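Local coordinates for hypothetical protein Atu2299 (Agrobacterium tumefaciens, PDB 2HLY) that is of unknown function but belongs to the DUF2026 family, whose placement in the peptidase CA clan hints at a papain-like ancestry, at residues Y13-R18 against R174-Q179; A170-K175 against R194-T199. All coordinates share one frame; numbering follows the deposited sequence.

Overall arrangement
Contact 1 ties helix 10-24, near the N-terminus, to the loop after helix 160-172, whereas contact 2 packs the C-terminal end of helix 160-172 on strand 193-197 of the two-stranded antiparallel hairpin that follows. Their centres lie about 10 Å apart, on the same side of the molecule's centre. Arg174 and Lys175 belong to both, so the chain runs from one contact straight into the other. Helix 10-24 also bridges them: Ile16 packs on Phe173, and Arg18 NH1 probably hydrogen-bonds Thr199 O at 2.9 Å. Helix, loop and hairpin thus form one connected unit built from the two ends of the sequence.

Contact 1 of 2, residues Y13-R18 against R174-Q179; sequences YFRIYR and RKSPKQ
Arg15 reaches out from helix 10-24 and plants its guanidinium in the bend of loop 174-179, where one nitrogen takes two backbone carbonyls. Arg15 NH1 bonds Lys178 O at 2.7 Å, nearly straight at 164° and lying in the guanidinium plane, and Arg174 O at 2.8 Å, a more bent bond in which the nitrogen stands above the carbonyl plane. One face of the guanidinium is covered by Ser176 CA, centred above it 3.5 Å from its plane, with Ser176 CB 3.9 Å from CZ of Arg15. The arm gets there because it is extended from CG to NE, with CG anti to the carbonyl carbon (chi1 -73°). Every bond of Arg15 NH2 here is weak: one goes to Lys178 O, and one to each of two waters that lead on to Pro177 O and Ser176 OG. NH1 therefore carries the main grip.

The loop brings its own order to this meeting. With a cis peptide before Pro177 and Lys178 N bonded to Lys175 O at 3.0 Å, residues 175-178 form a type VIa beta-turn; the captured carbonyls belong to the residue before it and to its last residue. Asp12 OD1, also on helix 10-24, accepts a hydrogen bond from Ser176 N. The motif is a helix-borne arginine bracketing a cis-proline turn through main-chain carbonyls, joining the N-terminal helix to the loop between helix 160-172 and strand 183-187.

Contact 2 of 2, residues A170-K175 against R194-T199; sequences ANWFRK and RTVPLT
The indole of Trp172 has Leu198 over one face and the backbone of Pro197 near its edge. Leu198 CD2 makes a CH-pi contact with the six-membered ring, 4.0 Å from its centroid and 28° off the normal, displaced toward the rim; Leu198 CG also touches the ring, 3.5 Å from Trp172 CZ2. The leucine and the indole lie head to tail alongside one another. At the far end of the ring, Trp172 CH2 lies 3.3 Å from Val196 O, oblique to the ring, and 4.0 Å from Pro197 C, close to the ring plane. Val196 CG1 touches the same corner, 4.1 Å from CH2 of Trp172.

The indole reaches strand 193-197 with CG anti to the backbone N (chi1 -154°), and its NE1 is satisfied outside this pair, donating to Ala181 O. Leu184 of strand 183-187, the hairpin partner of strand 193-197, and Val19 of helix 10-24 also touch the indole, which is buried. Phe173, next in sequence, is the first residue to leave helical geometry, so the tryptophan sits on the last turn of helix 160-172. This is helix-to-hairpin packing, with a terminal aromatic docking the two-stranded antiparallel sheet against the helix that precedes it.

Contact 1 of 2, residues Y13-R18 against R174-Q179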
loop_
_atom_site.group_PDB
_atom_site.type_symbol
_atom_site.label_atom_id
_atom_site.label_comp_id
_atom_site.label_asym_id
_atom_site.label_seq_id
_atom_site.Cartn_x
_atom_site.Cartn_y
_atom_site.Cartn_z
ATOM N N TYR A 13 3.774 2.930 -10.177
ATOM C CA TYR A 13 3.330 2.917 -8.786
ATOM C C TYR A 13 1.865 3.343 -8.716
ATOM O O TYR A 13 1.054 2.716 -8.032
ATOM C CB TYR A 13 4.200 3.860 -7.966
ATOM C CG TYR A 13 3.676 4.151 -6.566
ATOM C CD1 TYR A 13 4.178 3.474 -5.445
ATOM C CD2 TYR A 13 2.714 5.138 -6.360
ATOM C CE1 TYR A 13 3.712 3.761 -4.155
ATOM C CE2 TYR A 13 2.240 5.427 -5.083
ATOM C CZ TYR A 13 2.757 4.755 -3.988
ATOM O OH TYR A 13 2.290 5.107 -2.738
ATOM N N PHE A 14 1.513 4.430 -9.407
ATOM C CA PHE A 14 0.126 4.863 -9.406
ATOM C C PHE A 14 -0.808 3.848 -10.069
ATOM O O PHE A 14 -1.928 3.666 -9.613
ATOM C CB PHE A 14 -0.013 6.256 -10.026
ATOM C CG PHE A 14 0.509 7.369 -9.154
ATOM C CD1 PHE A 14 0.219 7.413 -7.788
ATOM C CD2 PHE A 14 1.288 8.395 -9.709
ATOM C CE1 PHE A 14 0.689 8.469 -6.987
ATOM C CE2 PHE A 14 1.761 9.441 -8.912
ATOM C CZ PHE A 14 1.463 9.472 -7.556
ATOM N N ARG A 15 -0.359 3.197 -11.144
ATOM C CA ARG A 15 -1.163 2.111 -11.758
ATOM C C ARG A 15 -1.481 1.038 -10.717
ATOM O O ARG A 15 -2.623 0.544 -10.632
ATOM C CB ARG A 15 -0.406 1.479 -12.924
ATOM C CG ARG A 15 -0.372 2.389 -14.154
ATOM C CD ARG A 15 0.289 1.674 -15.340
ATOM N NE ARG A 15 0.124 2.472 -16.553
ATOM C CZ ARG A 15 -0.062 1.970 -17.774
ATOM N NH1 ARG A 15 -0.091 0.654 -17.974
ATOM N NH2 ARG A 15 -0.217 2.795 -18.798
ATOM N N ILE A 16 -0.482 0.684 -9.914
ATOM C CA ILE A 16 -0.654 -0.374 -8.904
ATOM C C ILE A 16 -1.655 0.069 -7.837
ATOM O O ILE A 16 -2.600 -0.655 -7.505
ATOM C CB ILE A 16 0.699 -0.797 -8.272
ATOM C CG1 ILE A 16 1.571 -1.475 -9.338
ATOM C CG2 ILE A 16 0.473 -1.732 -7.075
ATOM C CD1 ILE A 16 3.042 -1.688 -8.926
ATOM N N TYR A 17 -1.466 1.281 -7.327
ATOM C CA TYR A 17 -2.422 1.835 -6.380
ATOM C C TYR A 17 -3.830 1.807 -6.984
ATOM O O TYR A 17 -4.776 1.348 -6.337
ATOM C CB TYR A 17 -2.049 3.266 -5.927
ATOM C CG TYR A 17 -3.240 3.966 -5.295
ATOM C CD1 TYR A 17 -3.571 3.746 -3.949
ATOM C CD2 TYR A 17 -4.076 4.787 -6.057
ATOM C CE1 TYR A 17 -4.692 4.346 -3.382
ATOM C CE2 TYR A 17 -5.200 5.405 -5.492
ATOM C CZ TYR A 17 -5.502 5.172 -4.165
ATOM O OH TYR A 17 -6.626 5.759 -3.589
ATOM N N ARG A 18 -3.964 2.288 -8.222
ATOM C CA ARG A 18 -5.295 2.373 -8.846
ATOM C C ARG A 18 -5.959 0.998 -8.964
ATOM O O ARG A 18 -7.141 0.859 -8.637
ATOM C CB ARG A 18 -5.215 3.069 -10.198
ATOM C CG ARG A 18 -6.580 3.544 -10.694
ATOM C CD ARG A 18 -6.471 4.203 -12.069
ATOM N NE ARG A 18 -5.591 5.380 -12.094
ATOM C CZ ARG A 18 -5.947 6.612 -11.728
ATOM N NH1 ARG A 18 -7.180 6.859 -11.286
ATOM N NH2 ARG A 18 -5.062 7.609 -11.802
ATOM N N ARG A 174 -0.398 -3.570 -15.936
ATOM C CA ARG A 174 0.586 -3.624 -17.026
ATOM C C ARG A 174 1.519 -2.443 -16.824
ATOM O O ARG A 174 1.072 -1.367 -16.402
ATOM C CB ARG A 174 -0.084 -3.494 -18.400
ATOM C CG ARG A 174 -1.026 -4.629 -18.740
ATOM C CD ARG A 174 -1.820 -4.382 -20.010
ATOM N NE ARG A 174 -2.834 -5.428 -20.094
ATOM C CZ ARG A 174 -2.739 -6.521 -20.850
ATOM N NH1 ARG A 174 -3.718 -7.420 -20.827
ATOM N NH2 ARG A 174 -1.695 -6.704 -21.648
ATOM N N LYS A 175 2.796 -2.627 -17.135
ATOM C CA LYS A 175 3.726 -1.492 -17.041
ATOM C C LYS A 175 3.403 -0.469 -18.127
ATOM O O LYS A 175 3.021 -0.823 -19.247
ATOM C CB LYS A 175 5.180 -1.939 -17.155
ATOM C CG LYS A 175 5.634 -2.813 -16.012
ATOM C CD LYS A 175 7.057 -3.279 -16.201
ATOM C CE LYS A 175 7.428 -4.362 -15.216
ATOM N NZ LYS A 175 8.833 -4.779 -15.392
ATOM N N SER A 176 3.541 0.807 -17.786
ATOM C CA SER A 176 3.370 1.880 -18.764
ATOM C C SER A 176 4.353 1.691 -19.930
ATOM O O SER A 176 5.482 1.251 -19.718
ATOM C CB SER A 176 3.589 3.243 -18.093
ATOM O OG SER A 176 3.312 4.300 -18.994
ATOM N N PRO A 177 3.936 2.033 -21.166
ATOM C CA PRO A 177 2.692 2.634 -21.607
ATOM C C PRO A 177 1.603 1.651 -22.051
ATOM O O PRO A 177 0.656 2.057 -22.730
ATOM C CB PRO A 177 3.149 3.450 -22.822
ATOM C CG PRO A 177 4.194 2.586 -23.441
ATOM C CD PRO A 177 4.860 1.821 -22.302
ATOM N N LYS A 178 1.722 0.373 -21.705
ATOM C CA LYS A 178 0.759 -0.601 -22.224
ATOM C C LYS A 178 -0.604 -0.507 -21.564
ATOM O O LYS A 178 -0.730 0.075 -20.503
ATOM C CB LYS A 178 1.202 -2.036 -21.872
ATOM C CG LYS A 178 2.668 -2.425 -21.996
ATOM C CD LYS A 178 2.938 -3.830 -21.377
ATOM C CE LYS A 178 2.245 -4.985 -22.143
ATOM N NZ LYS A 178 2.525 -6.371 -21.576
ATOM N N GLN A 179 -1.687 -0.910 -22.218
ATOM C CA GLN A 179 -2.832 -0.083 -22.439
ATOM C C GLN A 179 -3.600 -1.054 -21.502
ATOM O O GLN A 179 -3.608 -2.258 -21.766
ATOM C CB GLN A 179 -3.384 -0.170 -23.860
ATOM C CG GLN A 179 -2.846 0.923 -24.759
HETATM O O HOH W 1 -1.644 3.340 -21.492
HETATM O O HOH W 2 1.051 5.645 -19.684
#

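Contact 2 of 2, residues A170-K175 against R194-T199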
loop_
_atom_site.group_PDB
_atom_site.type_symbol
_atom_site.label_atom_id
_atom_site.label_comp_id
_atom_site.label_asym_id
_atom_site.label_seq_id
_atom_site.Cartn_x
_atom_site.Cartn_y
_atom_site.Cartn_z
ATOM N N ALA A 170 -2.854 -8.848 -10.364
ATOM C CA ALA A 170 -1.625 -9.112 -11.126
ATOM C C ALA A 170 -1.892 -9.163 -12.623
ATOM O O ALA A 170 -1.028 -8.845 -13.438
ATOM C CB ALA A 170 -0.969 -10.395 -10.657
ATOM N N ASN A 171 -3.093 -9.576 -12.988
ATOM C CA ASN A 171 -3.427 -9.691 -14.403
ATOM C C ASN A 171 -3.944 -8.398 -15.040
ATOM O O ASN A 171 -3.834 -8.218 -16.265
ATOM C CB ASN A 171 -4.343 -10.882 -14.601
ATOM C CG ASN A 171 -3.559 -12.178 -14.606
ATOM O OD1 ASN A 171 -2.780 -12.430 -15.519
ATOM N ND2 ASN A 171 -3.729 -12.982 -13.576
ATOM N N TRP A 172 -4.464 -7.495 -14.211
ATOM C CA TRP A 172 -4.934 -6.172 -14.642
ATOM C C TRP A 172 -3.740 -5.229 -14.871
ATOM O O TRP A 172 -3.676 -4.514 -15.880
ATOM C CB TRP A 172 -5.831 -5.562 -13.570
ATOM C CG TRP A 172 -6.843 -4.550 -14.075
ATOM C CD1 TRP A 172 -6.851 -3.887 -15.284
ATOM C CD2 TRP A 172 -7.975 -4.081 -13.348
ATOM N NE1 TRP A 172 -7.965 -3.055 -15.356
ATOM C CE2 TRP A 172 -8.655 -3.143 -14.174
ATOM C CE3 TRP A 172 -8.495 -4.370 -12.074
ATOM C CZ2 TRP A 172 -9.835 -2.507 -13.768
ATOM C CZ3 TRP A 172 -9.660 -3.730 -11.663
ATOM C CH2 TRP A 172 -10.315 -2.797 -12.512
ATOM N N PHE A 173 -2.815 -5.211 -13.911
ATOM C CA PHE A 173 -1.646 -4.341 -13.996
ATOM C C PHE A 173 -0.793 -4.632 -15.228
ATOM O O PHE A 173 -0.500 -5.787 -15.506
ATOM C CB PHE A 173 -0.779 -4.476 -12.736
ATOM C CG PHE A 173 0.532 -3.742 -12.844
ATOM C CD1 PHE A 173 0.574 -2.351 -12.693
ATOM C CD2 PHE A 173 1.704 -4.421 -13.169
ATOM C CE1 PHE A 173 1.777 -1.669 -12.815
ATOM C CE2 PHE A 173 2.912 -3.749 -13.308
ATOM C CZ PHE A 173 2.954 -2.360 -13.129
ATOM N N ARG A 174 -0.398 -3.570 -15.936
ATOM C CA ARG A 174 0.586 -3.624 -17.026
ATOM C C ARG A 174 1.519 -2.443 -16.824
ATOM O O ARG A 174 1.072 -1.367 -16.402
ATOM C CB ARG A 174 -0.084 -3.494 -18.400
ATOM C CG ARG A 174 -1.026 -4.629 -18.740
ATOM C CD ARG A 174 -1.820 -4.382 -20.010
ATOM N NE ARG A 174 -2.834 -5.428 -20.094
ATOM C CZ ARG A 174 -2.739 -6.521 -20.850
ATOM N NH1 ARG A 174 -3.718 -7.420 -20.827
ATOM N NH2 ARG A 174 -1.695 -6.704 -21.648
ATOM N N LYS A 175 2.796 -2.627 -17.135
ATOM C CA LYS A 175 3.726 -1.492 -17.041
ATOM C C LYS A 175 3.403 -0.469 -18.127
ATOM O O LYS A 175 3.021 -0.823 -19.247
ATOM C CB LYS A 175 5.180 -1.939 -17.155
ATOM C CG LYS A 175 5.634 -2.813 -16.012
ATOM C CD LYS A 175 7.057 -3.279 -16.201
ATOM C CE LYS A 175 7.428 -4.362 -15.216
ATOM N NZ LYS A 175 8.833 -4.779 -15.392
ATOM N N ARG A 194 -19.143 -9.778 -11.954
ATOM C CA ARG A 194 -19.392 -8.357 -11.725
ATOM C C ARG A 194 -18.379 -7.531 -12.535
ATOM O O ARG A 194 -17.273 -7.997 -12.803
ATOM C CB ARG A 194 -19.300 -8.014 -10.233
ATOM C CG ARG A 194 -17.878 -8.024 -9.679
ATOM C CD ARG A 194 -17.837 -7.906 -8.159
ATOM N NE ARG A 194 -16.462 -7.963 -7.663
ATOM C CZ ARG A 194 -15.747 -9.079 -7.524
ATOM N NH1 ARG A 194 -16.269 -10.264 -7.840
ATOM N NH2 ARG A 194 -14.499 -9.013 -7.069
ATOM N N THR A 195 -18.772 -6.327 -12.948
ATOM C CA THR A 195 -17.843 -5.419 -13.638
ATOM C C THR A 195 -17.168 -4.530 -12.602
ATOM O O THR A 195 -17.831 -3.916 -11.763
ATOM C CB THR A 195 -18.545 -4.561 -14.716
ATOM O OG1 THR A 195 -19.112 -5.425 -15.708
ATOM C CG2 THR A 195 -17.554 -3.617 -15.407
ATOM N N VAL A 196 -15.842 -4.482 -12.652
ATOM C CA VAL A 196 -15.083 -3.635 -11.738
ATOM C C VAL A 196 -14.347 -2.568 -12.571
ATOM O O VAL A 196 -13.478 -2.903 -13.360
ATOM C CB VAL A 196 -14.091 -4.465 -10.876
ATOM C CG1 VAL A 196 -13.383 -3.576 -9.867
ATOM C CG2 VAL A 196 -14.819 -5.594 -10.133
ATOM N N PRO A 197 -14.734 -1.285 -12.426
ATOM C CA PRO A 197 -14.047 -0.236 -13.167
ATOM C C PRO A 197 -12.823 0.289 -12.437
ATOM O O PRO A 197 -12.764 0.239 -11.207
ATOM C CB PRO A 197 -15.088 0.883 -13.207
ATOM C CG PRO A 197 -15.838 0.729 -11.946
ATOM C CD PRO A 197 -15.827 -0.742 -11.595
ATOM N N LEU A 198 -11.860 0.812 -13.184
ATOM C CA LEU A 198 -10.770 1.539 -12.538
ATOM C C LEU A 198 -11.325 2.801 -11.891
ATOM O O LEU A 198 -12.146 3.502 -12.495
ATOM C CB LEU A 198 -9.702 1.913 -13.563
ATOM C CG LEU A 198 -8.756 0.817 -14.055
ATOM C CD1 LEU A 198 -7.950 1.310 -15.266
ATOM C CD2 LEU A 198 -7.828 0.314 -12.946
ATOM N N THR A 199 -10.912 3.080 -10.658
ATOM C CA THR A 199 -11.307 4.328 -9.995
ATOM C C THR A 199 -10.643 5.528 -10.700
ATOM O O THR A 199 -9.696 5.360 -11.472
ATOM C CB THR A 199 -10.995 4.307 -8.473
ATOM O OG1 THR A 199 -9.606 4.048 -8.278
ATOM C CG2 THR A 199 -11.818 3.208 -7.771
#